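Local coordinates for AP endonuclease, family protein 2 (Mycobacterium smegmatis, PDB 5TNV) that binds magnesium in a xylose isomerase-like TIM barrel and, judging from its family, may act as an endonuclease, at residues V228-Y241 against Y267-Y281. Numbering follows the deposited sequence.
Sequences VRLHRPMPHPSEMY and YSSAPLPLKYGYVNY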
loop_
_atom_site.group_PDB
_atom_site.type_symbol
_atom_site.label_atom_id
_atom_site.label_comp_id
_atom_site.label_asym_id
_atom_site.label_seq_id
_atom_site.Cartn_x
_atom_site.Cartn_y
_atom_site.Cartn_z
ATOM N N VAL A 228 12.420 8.188 9.277
ATOM C CA VAL A 228 12.331 6.858 8.688
ATOM C C VAL A 228 12.431 6.913 7.168
ATOM O O VAL A 228 12.930 5.966 6.536
ATOM C CB VAL A 228 11.026 6.193 9.172
ATOM C CG1 VAL A 228 10.664 4.947 8.388
ATOM C CG2 VAL A 228 11.078 5.925 10.674
ATOM N N ARG A 229 11.983 8.001 6.539
ATOM C CA ARG A 229 12.014 8.120 5.069
ATOM C C ARG A 229 13.416 8.324 4.550
ATOM O O ARG A 229 13.621 8.205 3.318
ATOM C CB ARG A 229 11.129 9.287 4.650
ATOM C CG ARG A 229 11.677 10.682 5.024
ATOM C CD ARG A 229 10.586 11.703 5.039
ATOM N NE ARG A 229 11.060 13.011 5.473
ATOM C CZ ARG A 229 10.256 14.057 5.634
ATOM N NH1 ARG A 229 8.979 13.989 5.294
ATOM N NH2 ARG A 229 10.773 15.192 6.125
ATOM N N LEU A 230 14.398 8.699 5.373
ATOM C CA LEU A 230 15.664 9.188 4.873
ATOM C C LEU A 230 16.571 8.056 4.392
ATOM O O LEU A 230 16.634 6.964 4.970
ATOM C CB LEU A 230 16.389 9.959 5.964
ATOM C CG LEU A 230 15.636 11.188 6.488
ATOM C CD1 LEU A 230 16.371 11.787 7.682
ATOM C CD2 LEU A 230 15.429 12.212 5.395
ATOM N N HIS A 231 17.360 8.360 3.351
ATOM C CA HIS A 231 18.302 7.407 2.785
ATOM C C HIS A 231 19.636 7.470 3.515
ATOM O O HIS A 231 20.685 7.792 2.928
ATOM C CB HIS A 231 18.428 7.652 1.271
ATOM C CG HIS A 231 17.172 7.527 0.510
ATOM N ND1 HIS A 231 17.191 7.175 -0.836
ATOM C CD2 HIS A 231 15.863 7.701 0.811
ATOM C CE1 HIS A 231 15.961 7.149 -1.309
ATOM N NE2 HIS A 231 15.144 7.468 -0.323
ATOM N N ARG A 232 19.589 7.169 4.802
ATOM C CA ARG A 232 20.741 7.238 5.686
ATOM C C ARG A 232 20.508 6.209 6.781
ATOM O O ARG A 232 19.339 5.834 7.035
ATOM C CB ARG A 232 20.951 8.642 6.281
ATOM C CG ARG A 232 19.945 9.014 7.303
ATOM C CD ARG A 232 20.190 10.330 8.006
ATOM N NE ARG A 232 20.002 11.498 7.155
ATOM C CZ ARG A 232 19.961 12.691 7.736
ATOM N NH1 ARG A 232 20.111 12.958 9.029
ATOM N NH2 ARG A 232 19.761 13.728 6.944
ATOM N N PRO A 233 21.552 5.791 7.483
ATOM C CA PRO A 233 21.365 4.895 8.650
ATOM C C PRO A 233 20.447 5.520 9.649
ATOM O O PRO A 233 20.468 6.756 9.883
ATOM C CB PRO A 233 22.778 4.781 9.199
ATOM C CG PRO A 233 23.688 5.067 8.091
ATOM C CD PRO A 233 22.976 6.071 7.205
ATOM N N MET A 234 19.614 4.671 10.256
ATOM C CA MET A 234 18.587 5.163 11.200
ATOM C C MET A 234 18.310 4.026 12.171
ATOM O O MET A 234 18.092 2.880 11.728
ATOM C CB MET A 234 17.302 5.576 10.478
ATOM C CG MET A 234 16.265 6.504 11.121
ATOM S SD MET A 234 17.013 7.941 11.870
ATOM C CE MET A 234 17.520 8.739 10.357
ATOM N N PRO A 235 18.258 4.246 13.483
ATOM C CA PRO A 235 17.830 3.183 14.409
ATOM C C PRO A 235 16.388 2.771 14.111
ATOM O O PRO A 235 15.592 3.519 13.531
ATOM C CB PRO A 235 17.931 3.816 15.794
ATOM C CG PRO A 235 18.923 4.948 15.595
ATOM C CD PRO A 235 18.601 5.476 14.240
ATOM N N HIS A 236 16.052 1.545 14.546
ATOM C CA HIS A 236 14.706 1.047 14.355
ATOM C C HIS A 236 13.723 1.968 15.051
ATOM O O HIS A 236 13.984 2.485 16.155
ATOM C CB HIS A 236 14.619 -0.390 14.924
ATOM C CG HIS A 236 13.341 -1.082 14.571
ATOM N ND1 HIS A 236 12.179 -0.853 15.269
ATOM C CD2 HIS A 236 13.096 -1.938 13.570
ATOM C CE1 HIS A 236 11.235 -1.583 14.675
ATOM N NE2 HIS A 236 11.743 -2.251 13.644
ATOM N N PRO A 237 12.541 2.200 14.459
ATOM C CA PRO A 237 11.599 3.134 15.102
ATOM C C PRO A 237 11.159 2.714 16.459
ATOM O O PRO A 237 10.795 3.628 17.258
ATOM C CB PRO A 237 10.415 3.234 14.120
ATOM C CG PRO A 237 10.676 2.252 13.083
ATOM C CD PRO A 237 12.071 1.702 13.176
ATOM N N SER A 238 11.143 1.441 16.813
ATOM C CA SER A 238 10.828 1.008 18.173
ATOM C C SER A 238 11.728 1.669 19.200
ATOM O O SER A 238 11.308 2.124 20.248
ATOM C CB SER A 238 10.930 -0.496 18.317
ATOM O OG SER A 238 12.201 -1.073 18.202
ATOM N N GLU A 239 13.006 1.678 18.896
ATOM C CA GLU A 239 14.031 2.222 19.748
ATOM C C GLU A 239 13.897 3.750 19.809
ATOM O O GLU A 239 13.955 4.386 20.871
ATOM C CB GLU A 239 15.422 1.831 19.296
ATOM C CG GLU A 239 16.595 2.443 20.005
ATOM C CD GLU A 239 17.919 2.201 19.362
ATOM O OE1 GLU A 239 18.113 1.000 18.904
ATOM O OE2 GLU A 239 18.708 3.198 19.359
ATOM N N MET A 240 13.713 4.364 18.632
ATOM C CA MET A 240 13.657 5.831 18.612
ATOM C C MET A 240 12.440 6.338 19.356
ATOM O O MET A 240 12.520 7.289 20.142
ATOM C CB MET A 240 13.610 6.342 17.167
ATOM C CG MET A 240 14.854 5.989 16.310
ATOM S SD MET A 240 15.012 7.025 14.849
ATOM C CE MET A 240 13.727 6.394 13.780
ATOM N N TYR A 241 11.264 5.750 19.117
ATOM C CA TYR A 241 10.048 6.176 19.784
ATOM C C TYR A 241 10.121 5.953 21.285
ATOM O O TYR A 241 9.669 6.790 22.049
ATOM C CB TYR A 241 8.824 5.499 19.180
ATOM C CG TYR A 241 8.200 6.245 18.018
ATOM C CD1 TYR A 241 7.644 7.512 18.220
ATOM C CD2 TYR A 241 8.116 5.700 16.743
ATOM C CE1 TYR A 241 7.065 8.228 17.210
ATOM C CE2 TYR A 241 7.525 6.422 15.707
ATOM C CZ TYR A 241 6.989 7.677 15.956
ATOM O OH TYR A 241 6.376 8.452 14.973
ATOM N N TYR A 267 19.179 2.835 -0.606
ATOM C CA TYR A 267 18.017 2.964 0.264
ATOM C C TYR A 267 16.777 3.301 -0.583
ATOM O O TYR A 267 16.923 3.937 -1.630
ATOM C CB TYR A 267 18.201 4.111 1.258
ATOM C CG TYR A 267 19.183 3.863 2.372
ATOM C CD1 TYR A 267 20.548 4.169 2.218
ATOM C CD2 TYR A 267 18.764 3.340 3.585
ATOM C CE1 TYR A 267 21.459 3.946 3.235
ATOM C CE2 TYR A 267 19.680 3.111 4.601
ATOM C CZ TYR A 267 21.013 3.410 4.417
ATOM O OH TYR A 267 21.880 3.173 5.473
ATOM N N SER A 268 15.612 3.010 -0.048
ATOM C CA SER A 268 14.379 3.469 -0.633
ATOM C C SER A 268 13.318 3.652 0.441
ATOM O O SER A 268 13.332 3.001 1.483
ATOM C CB SER A 268 13.950 2.530 -1.763
ATOM O OG SER A 268 13.835 1.232 -1.297
ATOM N N SER A 269 12.384 4.544 0.141
ATOM C CA SER A 269 11.207 4.747 1.011
ATOM C C SER A 269 10.066 5.291 0.175
ATOM O O SER A 269 10.294 5.933 -0.857
ATOM C CB SER A 269 11.516 5.682 2.183
ATOM O OG SER A 269 11.760 6.995 1.709
ATOM N N ALA A 270 8.853 5.041 0.628
ATOM C CA ALA A 270 7.647 5.531 -0.039
ATOM C C ALA A 270 6.610 5.899 0.998
ATOM O O ALA A 270 6.354 5.115 1.927
ATOM C CB ALA A 270 7.041 4.525 -0.998
ATOM N N PRO A 271 5.942 7.059 0.874
ATOM C CA PRO A 271 4.864 7.365 1.826
ATOM C C PRO A 271 3.754 6.347 1.693
ATOM O O PRO A 271 3.321 6.029 0.594
ATOM C CB PRO A 271 4.415 8.766 1.421
ATOM C CG PRO A 271 5.059 9.106 0.183
ATOM C CD PRO A 271 6.119 8.110 -0.128
ATOM N N LEU A 272 3.258 5.854 2.836
ATOM C CA LEU A 272 2.193 4.884 2.863
ATOM C C LEU A 272 1.303 5.129 4.076
ATOM O O LEU A 272 1.769 5.733 5.060
ATOM C CB LEU A 272 2.726 3.448 2.985
ATOM C CG LEU A 272 3.408 2.868 1.740
ATOM C CD1 LEU A 272 4.014 1.518 2.092
ATOM C CD2 LEU A 272 2.435 2.739 0.586
ATOM N N PRO A 273 0.055 4.631 4.054
ATOM C CA PRO A 273 -0.760 4.609 5.278
ATOM C C PRO A 273 0.001 4.070 6.481
ATOM O O PRO A 273 0.887 3.216 6.370
ATOM C CB PRO A 273 -1.912 3.689 4.901
ATOM C CG PRO A 273 -2.058 3.883 3.395
ATOM C CD PRO A 273 -0.649 4.059 2.913
ATOM N N LEU A 274 -0.407 4.546 7.661
ATOM C CA LEU A 274 0.140 4.038 8.903
ATOM C C LEU A 274 0.190 2.503 8.940
ATOM O O LEU A 274 1.204 1.940 9.377
ATOM C CB LEU A 274 -0.623 4.518 10.140
ATOM C CG LEU A 274 -0.668 6.035 10.370
ATOM C CD1 LEU A 274 -1.424 6.340 11.653
ATOM C CD2 LEU A 274 0.707 6.668 10.377
ATOM N N LYS A 275 -0.878 1.841 8.516
ATOM C CA LYS A 275 -0.967 0.393 8.619
ATOM C C LYS A 275 0.091 -0.361 7.805
ATOM O O LYS A 275 0.343 -1.514 8.082
ATOM C CB LYS A 275 -2.373 -0.061 8.178
ATOM C CG LYS A 275 -2.710 -1.529 8.533
ATOM C CD LYS A 275 -4.121 -1.908 8.168
ATOM C CE LYS A 275 -5.168 -1.200 8.927
ATOM N NZ LYS A 275 -6.536 -1.631 8.608
ATOM N N TYR A 276 0.624 0.277 6.751
ATOM C CA TYR A 276 1.422 -0.438 5.738
ATOM C C TYR A 276 2.885 -0.115 5.739
ATOM O O TYR A 276 3.641 -0.782 5.011
ATOM C CB TYR A 276 0.852 -0.198 4.324
ATOM C CG TYR A 276 -0.595 -0.494 4.140
ATOM C CD1 TYR A 276 -1.268 -1.492 4.864
ATOM C CD2 TYR A 276 -1.323 0.244 3.237
ATOM C CE1 TYR A 276 -2.616 -1.735 4.671
ATOM C CE2 TYR A 276 -2.681 0.024 3.067
ATOM C CZ TYR A 276 -3.334 -0.963 3.769
ATOM O OH TYR A 276 -4.665 -1.135 3.558
ATOM N N GLY A 277 3.344 0.907 6.462
ATOM C CA GLY A 277 4.725 1.299 6.424
ATOM C C GLY A 277 5.611 0.577 7.422
ATOM O O GLY A 277 5.179 -0.401 8.055
ATOM N N TYR A 278 6.833 1.018 7.534
ATOM C CA TYR A 278 7.879 0.315 8.326
ATOM C C TYR A 278 7.609 0.384 9.827
ATOM O O TYR A 278 7.879 -0.585 10.559
ATOM C CB TYR A 278 9.234 0.912 7.983
ATOM C CG TYR A 278 10.404 0.132 8.550
ATOM C CD1 TYR A 278 10.742 -1.088 8.016
ATOM C CD2 TYR A 278 11.189 0.627 9.590
ATOM C CE1 TYR A 278 11.824 -1.810 8.537
ATOM C CE2 TYR A 278 12.250 -0.072 10.095
ATOM C CZ TYR A 278 12.572 -1.314 9.563
ATOM O OH TYR A 278 13.653 -1.981 10.116
ATOM N N VAL A 279 7.131 1.516 10.337
ATOM C CA VAL A 279 6.790 1.611 11.751
ATOM C C VAL A 279 5.571 0.737 12.030
ATOM O O VAL A 279 4.645 0.724 11.198
ATOM C CB VAL A 279 6.466 3.067 12.130
ATOM C CG1 VAL A 279 6.181 3.168 13.652
ATOM C CG2 VAL A 279 7.567 4.033 11.741
ATOM N N ASN A 280 5.553 0.045 13.166
ATOM C CA ASN A 280 4.362 -0.638 13.660
ATOM C C ASN A 280 3.623 0.313 14.585
ATOM O O ASN A 280 3.922 0.386 15.787
ATOM C CB ASN A 280 4.711 -1.938 14.357
ATOM C CG ASN A 280 3.443 -2.692 14.752
ATOM O OD1 ASN A 280 2.357 -2.122 14.903
ATOM N ND2 ASN A 280 3.564 -4.008 14.979
ATOM N N TYR A 281 2.681 1.093 14.035
ATOM C CA TYR A 281 2.014 2.088 14.868
ATOM C C TYR A 281 0.991 1.477 15.815
ATOM O O TYR A 281 0.560 2.193 16.760
ATOM C CB TYR A 281 1.400 3.193 14.007
ATOM C CG TYR A 281 2.421 4.264 13.633
ATOM C CD1 TYR A 281 2.894 5.147 14.606
ATOM C CD2 TYR A 281 2.911 4.405 12.357
ATOM C CE1 TYR A 281 3.797 6.127 14.306
ATOM C CE2 TYR A 281 3.833 5.396 12.032
ATOM C CZ TYR A 281 4.270 6.254 13.011
ATOM O OH TYR A 281 5.180 7.268 12.747
HETATM O O HOH W 1 12.522 8.234 -0.573
#
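Tyr-241 and Tyr-281 meet through their hydroxyls in the buried half of this contact, OH to OH 2.8 Å, with ring planes inclined at 69° and the Tyr-241 oxygen lying at the edge of the Tyr-281 ring. Val-279 is wedged alongside: CG1 faces CE2 of Tyr-241, while CG2 packs 3.8 Å from Pro-237 CB. The same proline presses CD against the edge of the Tyr-278 ring, 3.6 Å from CE2. In this TIM barrel, helix 237-244 and the turn into helix 281-290 thus pack together near the magnesium ligand Asp-223, the side chains of Tyr-241 and Asp-223 being about 6 Å apart. Strand 266-272, antiparallel to strand 251-261, carries the other end. There Ser-269 OG (chi1 67°) donates to Arg-229 O at 2.7 Å, in the carbonyl plane and on a lone pair; a water donating to this hydroxyl also lies 2.7 Å from His-231 NE2, whose ND1 is hydrogen-bonded to Asp-261 of the third subunit. Packing is tight here too, the Tyr-267 ring lying flat over the His-231–Arg-232 peptide. On the looser side, exposed Pro-233 touches Tyr-267 OH, 3.5 Å from CD, and exposed His-236 meets Tyr-278 obliquely, whereas the Tyr-278 hydroxyl is hydrogen-bonded to the backbone O of Ile-154 of the second subunit.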